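Local coordinates for MIP07328p (PDB 6FKK), which acts as a semaphorin guidance cue with chemorepellent activity in axon guidance, probably by binding a plexin-type receptor through its extracellular sema domain, at residues H384-A390 with I406-D412; T435-S439 with L490-I494; I455-S461 with V473-H477. All coordinates share one frame; numbering follows the deposited sequence.

Contact 1: H384-A390 with I406-D412; sequences HRLTAIA and IYSGTDD
Ala390 and Tyr407 form an antiparallel hydrogen-bonded pair: Tyr407 N reaches Ala390 O at 2.6 Å, and Ala390 N donates to Tyr407 O in return. The methyl of Ala390 lies on the same face of the sheet as the start of the Tyr407 side chain, whose ring meets Ala390 O at its edge and carries its hydroxyl off to Leu475 O. Further along, Ala388 O takes two donors, the hydroxyl of Ser408 (OG to O 3.1 Å), almost in line with the C=O, and Gly409 N, from above the carbonyl plane. With OG anti to the backbone N (chi1 -174°), Ser408 places its hydroxyl there and also against both methyls of Leu386. Gly409 O is then shared: Thr387 N binds it at 2.6 Å, while Ala388 N adds a weak bond. Beyond this, Asp411 N donates to Arg385 O at 3.0 Å, and Asp411 OD1 accepts Arg385 N at 3.1 Å from above the carboxylate plane, so the aspartate grips the Arg385 backbone through both its own backbone and its side chain. Beside it, CG2 of Thr410 lies 3.7 Å from CD2 of Leu386 and also touches the His384 ring.

The two faces have different neighbours. Leu386 and Ile389 pack as bulky hydrocarbon on Val288 and Val301 of strands 282-290 and 298-305; small Ala388 and Ala390 let Leu453 of strand 452-456 come close. Thr387 OG1 is held by Ile450 O. Thr387 and Ala388 facing Gly409 together make a classic beta bulge, in the first two strands of a four-stranded antiparallel blade of the sema beta-propeller.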
ATOM      1  N   HIS A 384       2.988  18.603  -7.496  1.00 64.56           N
ATOM      2  CA  HIS A 384       2.649  17.689  -6.417  1.00 58.73           C
ATOM      3  C   HIS A 384       2.866  16.258  -6.881  1.00 60.81           C
ATOM      4  O   HIS A 384       2.833  15.957  -8.077  1.00 53.80           O
ATOM      5  CB  HIS A 384       1.203  17.888  -5.936  1.00 49.90           C
ATOM      6  CG  HIS A 384       0.173  17.675  -7.002  1.00 55.88           C
ATOM      7  ND1 HIS A 384      -0.509  18.715  -7.594  1.00 67.35           N
ATOM      8  CD2 HIS A 384      -0.299  16.542  -7.574  1.00 62.23           C
ATOM      9  CE1 HIS A 384      -1.355  18.233  -8.487  1.00 71.21           C
ATOM     10  NE2 HIS A 384      -1.246  16.916  -8.496  1.00 59.68           N
ATOM     11  N   ARG A 385       3.091  15.375  -5.912  1.00 49.97           N
ATOM     12  CA  ARG A 385       3.282  13.955  -6.163  1.00 48.36           C
ATOM     13  C   ARG A 385       2.188  13.159  -5.464  1.00 45.22           C
ATOM     14  O   ARG A 385       1.672  13.573  -4.421  1.00 58.51           O
ATOM     15  CB  ARG A 385       4.655  13.478  -5.668  1.00 60.70           C
ATOM     16  CG  ARG A 385       5.845  14.190  -6.294  1.00 71.48           C
ATOM     17  CD  ARG A 385       7.142  13.812  -5.585  1.00 74.27           C
ATOM     18  NE  ARG A 385       8.322  14.370  -6.241  1.00 76.90           N
ATOM     19  CZ  ARG A 385       9.071  13.710  -7.119  1.00 95.90           C
ATOM     20  NH1 ARG A 385       8.763  12.464  -7.449  1.00103.72           N
ATOM     21  NH2 ARG A 385      10.128  14.293  -7.668  1.00 95.59           N
ATOM     22  N   LEU A 386       1.842  12.010  -6.038  1.00 48.11           N
ATOM     23  CA  LEU A 386       0.882  11.114  -5.411  1.00 37.49           C
ATOM     24  C   LEU A 386       1.530  10.372  -4.250  1.00 36.43           C
ATOM     25  O   LEU A 386       2.713  10.022  -4.294  1.00 37.53           O
ATOM     26  CB  LEU A 386       0.334  10.114  -6.427  1.00 42.11           C
ATOM     27  CG  LEU A 386      -0.447  10.674  -7.619  1.00 43.63           C
ATOM     28  CD1 LEU A 386      -0.948   9.538  -8.497  1.00 34.27           C
ATOM     29  CD2 LEU A 386      -1.606  11.554  -7.171  1.00 46.60           C
ATOM     30  N   THR A 387       0.739  10.130  -3.197  1.00 41.36           N
ATOM     31  CA  THR A 387       1.281   9.566  -1.959  1.00 37.88           C
ATOM     32  C   THR A 387       0.458   8.408  -1.405  1.00 36.50           C
ATOM     33  O   THR A 387       1.019   7.521  -0.751  1.00 51.35           O
ATOM     34  CB  THR A 387       1.405  10.658  -0.887  1.00 43.08           C
ATOM     35  OG1 THR A 387       0.122  11.252  -0.649  1.00 51.21           O
ATOM     36  CG2 THR A 387       2.392  11.736  -1.322  1.00 46.88           C
ATOM     37  N   ALA A 388      -0.851   8.385  -1.645  1.00 34.36           N
ATOM     38  CA  ALA A 388      -1.737   7.389  -1.056  1.00 41.57           C
ATOM     39  C   ALA A 388      -2.608   6.761  -2.136  1.00 33.38           C
ATOM     40  O   ALA A 388      -2.704   7.260  -3.260  1.00 34.54           O
ATOM     41  CB  ALA A 388      -2.613   8.002   0.047  1.00 66.51           C
ATOM     42  N   ILE A 389      -3.260   5.655  -1.777  1.00 41.22           N
ATOM     43  CA  ILE A 389      -4.058   4.885  -2.725  1.00 38.85           C
ATOM     44  C   ILE A 389      -5.165   4.172  -1.960  1.00 38.79           C
ATOM     45  O   ILE A 389      -4.970   3.729  -0.825  1.00 48.83           O
ATOM     46  CB  ILE A 389      -3.172   3.891  -3.508  1.00 41.72           C
ATOM     47  CG1 ILE A 389      -3.987   3.117  -4.547  1.00 48.88           C
ATOM     48  CG2 ILE A 389      -2.460   2.948  -2.554  1.00 60.74           C
ATOM     49  CD1 ILE A 389      -4.214   3.877  -5.831  1.00 38.43           C
ATOM     50  N   ALA A 390      -6.336   4.079  -2.586  1.00 40.27           N
ATOM     51  CA  ALA A 390      -7.468   3.338  -2.050  1.00 45.75           C
ATOM     52  C   ALA A 390      -8.427   3.063  -3.199  1.00 38.33           C
ATOM     53  O   ALA A 390      -8.502   3.842  -4.153  1.00 48.06           O
ATOM     54  CB  ALA A 390      -8.173   4.102  -0.924  1.00 44.83           C
ATOM     55  N   ILE A 406     -10.919   4.421  -8.259  1.00 49.28           N
ATOM     56  CA  ILE A 406      -9.597   4.487  -7.650  1.00 35.89           C
ATOM     57  C   ILE A 406      -9.407   5.858  -7.019  1.00 51.44           C
ATOM     58  O   ILE A 406      -9.640   6.888  -7.664  1.00 51.04           O
ATOM     59  CB  ILE A 406      -8.498   4.198  -8.685  1.00 40.39           C
ATOM     60  CG1 ILE A 406      -8.705   2.808  -9.289  1.00 37.32           C
ATOM     61  CG2 ILE A 406      -7.126   4.311  -8.046  1.00 34.56           C
ATOM     62  CD1 ILE A 406      -7.974   2.595 -10.592  1.00 63.65           C
ATOM     63  N   TYR A 407      -8.977   5.871  -5.762  1.00 54.11           N
ATOM     64  CA  TYR A 407      -8.723   7.095  -5.019  1.00 50.02           C
ATOM     65  C   TYR A 407      -7.228   7.238  -4.773  1.00 56.15           C
ATOM     66  O   TYR A 407      -6.555   6.269  -4.404  1.00 66.19           O
ATOM     67  CB  TYR A 407      -9.475   7.096  -3.685  1.00 43.81           C
ATOM     68  CG  TYR A 407     -10.982   7.034  -3.820  1.00 48.19           C
ATOM     69  CD1 TYR A 407     -11.623   5.840  -4.121  1.00 48.10           C
ATOM     70  CD2 TYR A 407     -11.762   8.166  -3.637  1.00 53.46           C
ATOM     71  CE1 TYR A 407     -12.998   5.779  -4.244  1.00 54.23           C
ATOM     72  CE2 TYR A 407     -13.139   8.112  -3.755  1.00 46.52           C
ATOM     73  CZ  TYR A 407     -13.751   6.918  -4.061  1.00 42.23           C
ATOM     74  OH  TYR A 407     -15.120   6.857  -4.181  1.00 54.12           O
ATOM     75  N   SER A 408      -6.710   8.446  -4.977  1.00 55.43           N
ATOM     76  CA  SER A 408      -5.291   8.704  -4.800  1.00 48.50           C
ATOM     77  C   SER A 408      -5.099  10.063  -4.144  1.00 50.91           C
ATOM     78  O   SER A 408      -5.767  11.035  -4.506  1.00 54.54           O
ATOM     79  CB  SER A 408      -4.546   8.650  -6.139  1.00 42.12           C
ATOM     80  OG  SER A 408      -3.147   8.767  -5.951  1.00 59.66           O
ATOM     81  N   GLY A 409      -4.187  10.121  -3.176  1.00 36.10           N
ATOM     82  CA  GLY A 409      -3.887  11.365  -2.496  1.00 37.44           C
ATOM     83  C   GLY A 409      -2.524  11.923  -2.853  1.00 46.18           C
ATOM     84  O   GLY A 409      -1.675  11.204  -3.389  1.00 48.83           O
ATOM     85  N   THR A 410      -2.297  13.199  -2.556  1.00 53.76           N
ATOM     86  CA  THR A 410      -1.056  13.879  -2.893  1.00 44.25           C
ATOM     87  C   THR A 410      -0.394  14.428  -1.634  1.00 51.47           C
ATOM     88  O   THR A 410      -1.003  14.510  -0.564  1.00 56.74           O
ATOM     89  CB  THR A 410      -1.301  15.022  -3.889  1.00 48.70           C
ATOM     90  OG1 THR A 410      -1.990  16.094  -3.230  1.00 42.07           O
ATOM     91  CG2 THR A 410      -2.140  14.538  -5.059  1.00 51.82           C
ATOM     92  N   ASP A 411       0.879  14.807  -1.778  1.00 51.59           N
ATOM     93  CA  ASP A 411       1.554  15.572  -0.737  1.00 56.50           C
ATOM     94  C   ASP A 411       1.026  16.996  -0.643  1.00 60.19           C
ATOM     95  O   ASP A 411       1.353  17.705   0.316  1.00 76.18           O
ATOM     96  CB  ASP A 411       3.067  15.583  -0.982  1.00 53.26           C
ATOM     97  CG  ASP A 411       3.440  16.123  -2.354  1.00 60.11           C
ATOM     98  OD1 ASP A 411       2.541  16.568  -3.097  1.00 82.78           O
ATOM     99  OD2 ASP A 411       4.642  16.099  -2.693  1.00 71.08           O
ATOM    100  N   ASP A 412       0.226  17.422  -1.621  1.00 64.17           N
ATOM    101  CA  ASP A 412      -0.415  18.729  -1.600  1.00 66.58           C
ATOM    102  C   ASP A 412      -1.649  18.736  -0.705  1.00 71.85           C
ATOM    103  O   ASP A 412      -2.015  19.784  -0.165  1.00 74.70           O
ATOM    104  CB  ASP A 412      -0.783  19.130  -3.034  1.00 78.60           C
ATOM    105  CG  ASP A 412      -1.089  20.607  -3.181  1.00110.46           C
ATOM    106  OD1 ASP A 412      -1.090  21.332  -2.168  1.00127.81           O
ATOM    107  OD2 ASP A 412      -1.324  21.048  -4.325  1.00123.85           O
TER

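Contact 2: T435-S439 with L490-I494; sequences TVVIS and LQDPI
Ile438 is the residue most deeply covered here, a branched hydrocarbon on strand 432-442 pressed against the chain that follows helix 484-489. With CG1 anti to the carbonyl carbon (chi1 -62°), its two branches divide the work. CG2 packs on Leu490, 3.7 Å from CD1, while CD1 of Ile438 meets CD of Pro493 at 3.8 Å, the two side chains crossing at about a right angle, and lies beside CA of Asp492. Leu490 returns the contact obliquely through CD1, which also approaches the Ile438 carbonyl.

Gln491 takes up positive phi (58°) as the first residue to leave the helix, turning the chain past the strand. Its OE1 (3.3 Å) and CB both lie against CG1 of Val436, and its amide NE2 is held by Ser525 O. The aspartate that follows suits a turn: OD1 of Asp492 accepts Ile494 N at 3.0 Å in an Asx turn, while OD2 binds His476 ND1. On the strand itself, Ile438 and Ser439 both face Lys417 in a classic beta bulge.

This largely apolar seam joins an edge strand of a propeller blade to the cysteine-rich PSI (plexin repeat) domain, the sema-PSI pairing characteristic of semaphorins.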
ATOM      1  N   THR A 435      -8.380   7.383 -19.181  1.00 47.06           N
ATOM      2  CA  THR A 435      -8.529   7.638 -17.752  1.00 40.35           C
ATOM      3  C   THR A 435      -9.631   8.670 -17.554  1.00 65.86           C
ATOM      4  O   THR A 435      -9.460   9.843 -17.904  1.00 77.98           O
ATOM      5  CB  THR A 435      -7.212   8.122 -17.145  1.00 42.32           C
ATOM      6  OG1 THR A 435      -6.198   7.127 -17.340  1.00 47.41           O
ATOM      7  CG2 THR A 435      -7.374   8.390 -15.656  1.00 38.46           C
ATOM      8  N   VAL A 436     -10.757   8.233 -16.995  1.00 56.35           N
ATOM      9  CA  VAL A 436     -11.890   9.111 -16.724  1.00 51.44           C
ATOM     10  C   VAL A 436     -11.694   9.679 -15.322  1.00 50.48           C
ATOM     11  O   VAL A 436     -11.949   9.003 -14.325  1.00 46.54           O
ATOM     12  CB  VAL A 436     -13.224   8.372 -16.854  1.00 43.41           C
ATOM     13  CG1 VAL A 436     -14.385   9.324 -16.592  1.00 57.83           C
ATOM     14  CG2 VAL A 436     -13.346   7.729 -18.229  1.00 57.33           C
ATOM     15  N   VAL A 437     -11.238  10.925 -15.248  1.00 46.55           N
ATOM     16  CA  VAL A 437     -11.034  11.588 -13.964  1.00 45.90           C
ATOM     17  C   VAL A 437     -12.380  12.076 -13.448  1.00 56.90           C
ATOM     18  O   VAL A 437     -13.035  12.909 -14.081  1.00 73.20           O
ATOM     19  CB  VAL A 437     -10.037  12.747 -14.092  1.00 48.86           C
ATOM     20  CG1 VAL A 437      -9.982  13.540 -12.796  1.00 53.12           C
ATOM     21  CG2 VAL A 437      -8.660  12.218 -14.456  1.00 41.47           C
ATOM     22  N   ILE A 438     -12.795  11.559 -12.293  1.00 57.30           N
ATOM     23  CA  ILE A 438     -14.080  11.947 -11.723  1.00 47.97           C
ATOM     24  C   ILE A 438     -13.986  13.316 -11.062  1.00 45.26           C
ATOM     25  O   ILE A 438     -14.777  14.219 -11.359  1.00 60.18           O
ATOM     26  CB  ILE A 438     -14.569  10.875 -10.734  1.00 56.36           C
ATOM     27  CG1 ILE A 438     -14.777   9.546 -11.461  1.00 61.33           C
ATOM     28  CG2 ILE A 438     -15.850  11.321 -10.051  1.00 53.56           C
ATOM     29  CD1 ILE A 438     -15.135   8.407 -10.540  1.00 72.96           C
ATOM     30  N   SER A 439     -13.023  13.496 -10.160  1.00 46.37           N
ATOM     31  CA  SER A 439     -12.863  14.770  -9.473  1.00 60.90           C
ATOM     32  C   SER A 439     -11.460  14.864  -8.893  1.00 61.56           C
ATOM     33  O   SER A 439     -10.824  13.848  -8.600  1.00 66.38           O
ATOM     34  CB  SER A 439     -13.896  14.942  -8.355  1.00 68.19           C
ATOM     35  OG  SER A 439     -13.638  14.049  -7.285  1.00 55.68           O
ATOM     36  N   LEU A 490     -19.793  14.745 -13.842  1.00 68.71           N
ATOM     37  CA  LEU A 490     -18.983  14.087 -12.823  1.00 55.73           C
ATOM     38  C   LEU A 490     -18.426  12.765 -13.338  1.00 54.78           C
ATOM     39  O   LEU A 490     -17.279  12.408 -13.042  1.00 70.62           O
ATOM     40  CB  LEU A 490     -19.813  13.867 -11.558  1.00 53.08           C
ATOM     41  CG  LEU A 490     -19.077  13.319 -10.333  1.00 78.29           C
ATOM     42  CD1 LEU A 490     -18.015  14.302  -9.853  1.00 85.57           C
ATOM     43  CD2 LEU A 490     -20.057  12.992  -9.215  1.00 80.72           C
ATOM     44  N   GLN A 491     -19.223  12.034 -14.119  1.00 59.26           N
ATOM     45  CA  GLN A 491     -18.832  10.748 -14.694  1.00 62.45           C
ATOM     46  C   GLN A 491     -18.428   9.739 -13.621  1.00 63.26           C
ATOM     47  O   GLN A 491     -17.607   8.850 -13.863  1.00 66.44           O
ATOM     48  CB  GLN A 491     -17.719  10.917 -15.730  1.00 52.31           C
ATOM     49  CG  GLN A 491     -18.195  11.592 -17.002  1.00 66.82           C
ATOM     50  CD  GLN A 491     -17.144  11.586 -18.087  1.00 77.55           C
ATOM     51  OE1 GLN A 491     -15.985  11.921 -17.847  1.00 71.44           O
ATOM     52  NE2 GLN A 491     -17.542  11.194 -19.293  1.00 68.64           N
ATOM     53  N   ASP A 492     -19.004   9.869 -12.430  1.00 59.46           N
ATOM     54  CA  ASP A 492     -18.883   8.837 -11.409  1.00 48.14           C
ATOM     55  C   ASP A 492     -19.819   7.687 -11.762  1.00 67.11           C
ATOM     56  O   ASP A 492     -21.019   7.914 -11.951  1.00 66.81           O
ATOM     57  CB  ASP A 492     -19.228   9.401 -10.026  1.00 49.07           C
ATOM     58  CG  ASP A 492     -18.801   8.486  -8.880  1.00 69.99           C
ATOM     59  OD1 ASP A 492     -19.033   7.261  -8.958  1.00 70.57           O
ATOM     60  OD2 ASP A 492     -18.234   9.001  -7.891  1.00 72.54           O
ATOM     61  N   PRO A 493     -19.316   6.453 -11.874  1.00 73.76           N
ATOM     62  CA  PRO A 493     -20.195   5.332 -12.254  1.00 48.09           C
ATOM     63  C   PRO A 493     -21.318   5.072 -11.266  1.00 65.82           C
ATOM     64  O   PRO A 493     -22.255   4.339 -11.604  1.00 66.25           O
ATOM     65  CB  PRO A 493     -19.230   4.138 -12.323  1.00 46.24           C
ATOM     66  CG  PRO A 493     -18.077   4.534 -11.460  1.00 47.17           C
ATOM     67  CD  PRO A 493     -17.931   6.016 -11.636  1.00 58.28           C
ATOM     68  N   ILE A 494     -21.264   5.657 -10.072  1.00 65.61           N
ATOM     69  CA  ILE A 494     -22.274   5.403  -9.054  1.00 51.37           C
ATOM     70  C   ILE A 494     -23.361   6.476  -9.012  1.00 54.63           C
ATOM     71  O   ILE A 494     -24.431   6.229  -8.434  1.00 79.67           O
ATOM     72  CB  ILE A 494     -21.610   5.251  -7.670  1.00 61.72           C
ATOM     73  CG1 ILE A 494     -22.367   4.237  -6.815  1.00 56.41           C
ATOM     74  CG2 ILE A 494     -21.524   6.591  -6.961  1.00 50.96           C
ATOM     75  CD1 ILE A 494     -21.592   3.801  -5.596  1.00 50.60           C
TER

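Contact 3: I455-S461 with V473-H477; sequences ISTSKNS and VPLHH
Ser461 and Pro474 form an antiparallel non-hydrogen-bonded pair, and just beyond it Leu475 N donates to Asn460 O at 3.0 Å, very straight at 176° although N sits above the carbonyl plane. The site belongs to a four-stranded antiparallel propeller blade, where a type I turn from Thr457 to Asn460 and a G1 beta bulge, with Asn460 and Ser461 both facing Ser456, join strands 452-456 and 461-465. Asn460 occupies the bulge position with positive phi (52°), a conformation asparagine tolerates better than most residues other than glycine. Proline suits position 474 because its missing N-H is not needed across this pair.

Leu475 carries the apolar part. CD1 fits against Ile455, 3.9 Å from CG1, and CD2 lies 4.1 Å from CG2 of Thr457, the threonine and leucine side by side. CB of Leu475 rests on the Asn460-Ser461 peptide. NE2 of the His476 ring is bonded to His392 ND1.

Asn460 spans the turn and the segment 473-477. A chi1 of -165° turns its amide away from its own N and out to His476, where ND2 donates to His476 O at 3.3 Å, in the carbonyl plane and on a lone pair. Putting an alanine here would probably leave His476 O without its amide donor and the turn tied to 473-477 mainly by the backbone bond to Leu475 N. The other end of the amide, OD1 of Asn460, lies at the edge of the His476 ring, 3.7 Å from CD2.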
ATOM      1  N   ILE A 455     -11.362   3.607   3.217  1.00 61.01           N
ATOM      2  CA  ILE A 455     -12.651   3.659   2.544  1.00 59.70           C
ATOM      3  C   ILE A 455     -13.668   2.879   3.363  1.00 53.81           C
ATOM      4  O   ILE A 455     -13.452   1.702   3.678  1.00 62.29           O
ATOM      5  CB  ILE A 455     -12.562   3.101   1.115  1.00 51.16           C
ATOM      6  CG1 ILE A 455     -11.874   4.109   0.191  1.00 40.20           C
ATOM      7  CG2 ILE A 455     -13.944   2.739   0.598  1.00 50.91           C
ATOM      8  CD1 ILE A 455     -11.852   3.678  -1.259  1.00 56.46           C
ATOM      9  N   SER A 456     -14.777   3.534   3.699  1.00 58.03           N
ATOM     10  CA  SER A 456     -15.937   2.895   4.317  1.00 72.64           C
ATOM     11  C   SER A 456     -17.098   3.038   3.338  1.00 68.78           C
ATOM     12  O   SER A 456     -17.697   4.113   3.227  1.00 60.80           O
ATOM     13  CB  SER A 456     -16.266   3.522   5.667  1.00 72.02           C
ATOM     14  OG  SER A 456     -17.443   2.947   6.212  1.00 69.95           O
ATOM     15  N   THR A 457     -17.413   1.954   2.627  1.00 67.17           N
ATOM     16  CA  THR A 457     -18.435   2.031   1.589  1.00 62.57           C
ATOM     17  C   THR A 457     -19.831   2.155   2.185  1.00 65.58           C
ATOM     18  O   THR A 457     -20.681   2.870   1.641  1.00 70.19           O
ATOM     19  CB  THR A 457     -18.352   0.806   0.680  1.00 64.48           C
ATOM     20  OG1 THR A 457     -18.349  -0.385   1.477  1.00 61.95           O
ATOM     21  CG2 THR A 457     -17.088   0.857  -0.157  1.00 57.75           C
ATOM     22  N   SER A 458     -20.087   1.466   3.300  1.00 71.98           N
ATOM     23  CA  SER A 458     -21.423   1.480   3.884  1.00 78.09           C
ATOM     24  C   SER A 458     -21.803   2.864   4.395  1.00 76.43           C
ATOM     25  O   SER A 458     -22.976   3.246   4.325  1.00 78.80           O
ATOM     26  CB  SER A 458     -21.513   0.454   5.012  1.00 76.63           C
ATOM     27  OG  SER A 458     -20.696   0.832   6.105  1.00 96.98           O
ATOM     28  N   LYS A 459     -20.838   3.626   4.903  1.00 70.46           N
ATOM     29  CA  LYS A 459     -21.091   4.976   5.385  1.00 72.31           C
ATOM     30  C   LYS A 459     -20.794   6.042   4.339  1.00 76.28           C
ATOM     31  O   LYS A 459     -20.902   7.235   4.645  1.00 84.51           O
ATOM     32  CB  LYS A 459     -20.275   5.248   6.652  1.00 64.40           C
ATOM     33  CG  LYS A 459     -20.620   4.326   7.812  1.00 73.80           C
ATOM     34  CD  LYS A 459     -19.978   4.793   9.109  1.00 76.65           C
ATOM     35  CE  LYS A 459     -20.306   3.852  10.261  1.00 82.51           C
ATOM     36  NZ  LYS A 459     -21.773   3.720  10.492  1.00 92.22           N
ATOM     37  N   ASN A 460     -20.431   5.640   3.119  1.00 77.44           N
ATOM     38  CA  ASN A 460     -20.117   6.563   2.028  1.00 75.70           C
ATOM     39  C   ASN A 460     -19.091   7.603   2.476  1.00 71.51           C
ATOM     40  O   ASN A 460     -19.274   8.811   2.309  1.00 67.04           O
ATOM     41  CB  ASN A 460     -21.387   7.228   1.494  1.00 57.05           C
ATOM     42  CG  ASN A 460     -21.175   7.897   0.149  1.00 68.64           C
ATOM     43  OD1 ASN A 460     -21.060   7.226  -0.877  1.00 76.36           O
ATOM     44  ND2 ASN A 460     -21.135   9.224   0.146  1.00 66.72           N
ATOM     45  N   SER A 461     -17.995   7.118   3.055  1.00 72.14           N
ATOM     46  CA  SER A 461     -17.014   7.976   3.700  1.00 75.02           C
ATOM     47  C   SER A 461     -15.611   7.618   3.235  1.00 70.89           C
ATOM     48  O   SER A 461     -15.209   6.451   3.296  1.00 60.68           O
ATOM     49  CB  SER A 461     -17.106   7.859   5.226  1.00 72.05           C
ATOM     50  OG  SER A 461     -16.145   8.682   5.861  1.00 91.39           O
ATOM     51  N   VAL A 473     -14.414  12.903   4.226  1.00 59.14           N
ATOM     52  CA  VAL A 473     -15.079  13.552   3.098  1.00 59.78           C
ATOM     53  C   VAL A 473     -15.946  12.508   2.404  1.00 70.75           C
ATOM     54  O   VAL A 473     -15.673  11.304   2.524  1.00 78.01           O
ATOM     55  CB  VAL A 473     -14.062  14.183   2.133  1.00 65.54           C
ATOM     56  CG1 VAL A 473     -13.217  15.223   2.861  1.00 70.59           C
ATOM     57  CG2 VAL A 473     -13.183  13.113   1.505  1.00 69.99           C
ATOM     58  N   PRO A 474     -17.002  12.903   1.692  1.00 67.68           N
ATOM     59  CA  PRO A 474     -17.891  11.901   1.087  1.00 70.49           C
ATOM     60  C   PRO A 474     -17.170  11.044   0.054  1.00 69.39           C
ATOM     61  O   PRO A 474     -16.410  11.544  -0.779  1.00 70.26           O
ATOM     62  CB  PRO A 474     -18.999  12.746   0.449  1.00 68.37           C
ATOM     63  CG  PRO A 474     -18.406  14.099   0.263  1.00 57.80           C
ATOM     64  CD  PRO A 474     -17.487  14.270   1.443  1.00 66.61           C
ATOM     65  N   LEU A 475     -17.431   9.737   0.112  1.00 69.19           N
ATOM     66  CA  LEU A 475     -16.840   8.814  -0.853  1.00 66.82           C
ATOM     67  C   LEU A 475     -17.364   9.067  -2.261  1.00 61.75           C
ATOM     68  O   LEU A 475     -16.629   8.882  -3.238  1.00 64.27           O
ATOM     69  CB  LEU A 475     -17.117   7.370  -0.432  1.00 63.77           C
ATOM     70  CG  LEU A 475     -16.434   6.256  -1.226  1.00 45.82           C
ATOM     71  CD1 LEU A 475     -14.950   6.189  -0.895  1.00 44.00           C
ATOM     72  CD2 LEU A 475     -17.111   4.923  -0.961  1.00 46.44           C
ATOM     73  N   HIS A 476     -18.620   9.486  -2.385  1.00 67.96           N
ATOM     74  CA  HIS A 476     -19.218   9.810  -3.672  1.00 61.96           C
ATOM     75  C   HIS A 476     -20.125  11.015  -3.492  1.00 73.65           C
ATOM     76  O   HIS A 476     -20.947  11.043  -2.571  1.00 84.25           O
ATOM     77  CB  HIS A 476     -20.005   8.622  -4.235  1.00 61.14           C
ATOM     78  CG  HIS A 476     -19.160   7.420  -4.525  1.00 57.49           C
ATOM     79  ND1 HIS A 476     -18.396   7.307  -5.667  1.00 59.70           N
ATOM     80  CD2 HIS A 476     -18.964   6.277  -3.827  1.00 57.13           C
ATOM     81  CE1 HIS A 476     -17.765   6.146  -5.658  1.00 62.21           C
ATOM     82  NE2 HIS A 476     -18.093   5.503  -4.551  1.00 56.40           N
ATOM     83  N   HIS A 477     -19.974  12.005  -4.372  1.00 78.33           N
ATOM     84  CA  HIS A 477     -20.660  13.283  -4.234  1.00 81.28           C
ATOM     85  C   HIS A 477     -22.005  13.318  -4.948  1.00 82.22           C
ATOM     86  O   HIS A 477     -22.405  14.381  -5.441  1.00 96.04           O
ATOM     87  CB  HIS A 477     -19.767  14.415  -4.748  1.00 85.58           C
ATOM     88  CG  HIS A 477     -18.365  14.367  -4.227  1.00 88.16           C
ATOM     89  ND1 HIS A 477     -18.001  14.915  -3.016  1.00 80.66           N
ATOM     90  CD2 HIS A 477     -17.234  13.845  -4.759  1.00 85.26           C
ATOM     91  CE1 HIS A 477     -16.708  14.728  -2.821  1.00 79.99           C
ATOM     92  NE2 HIS A 477     -16.219  14.081  -3.863  1.00 87.25           N
TER

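Overall arrangement
Following the chain from the N terminus, contact 1 comes first: it closes the hairpin between 390 and 406, joining the first two strands of one propeller blade. Strand 432-442, the last of that blade, opens contact 2, whose partner lies beyond the sema fold's final strand, in the PSI domain. Contact 3 closes a shorter loop, from 461 to 473, wholly within the long one spanned by contact 2, and belongs to the next blade, completed by strand 18-21 from the N terminus. No loops cross. Contact 3 lies at the junction: Leu475 reaches contact 1 through Tyr407, and His476 reaches contact 2 through Asp492, linking two blades and the PSI domain.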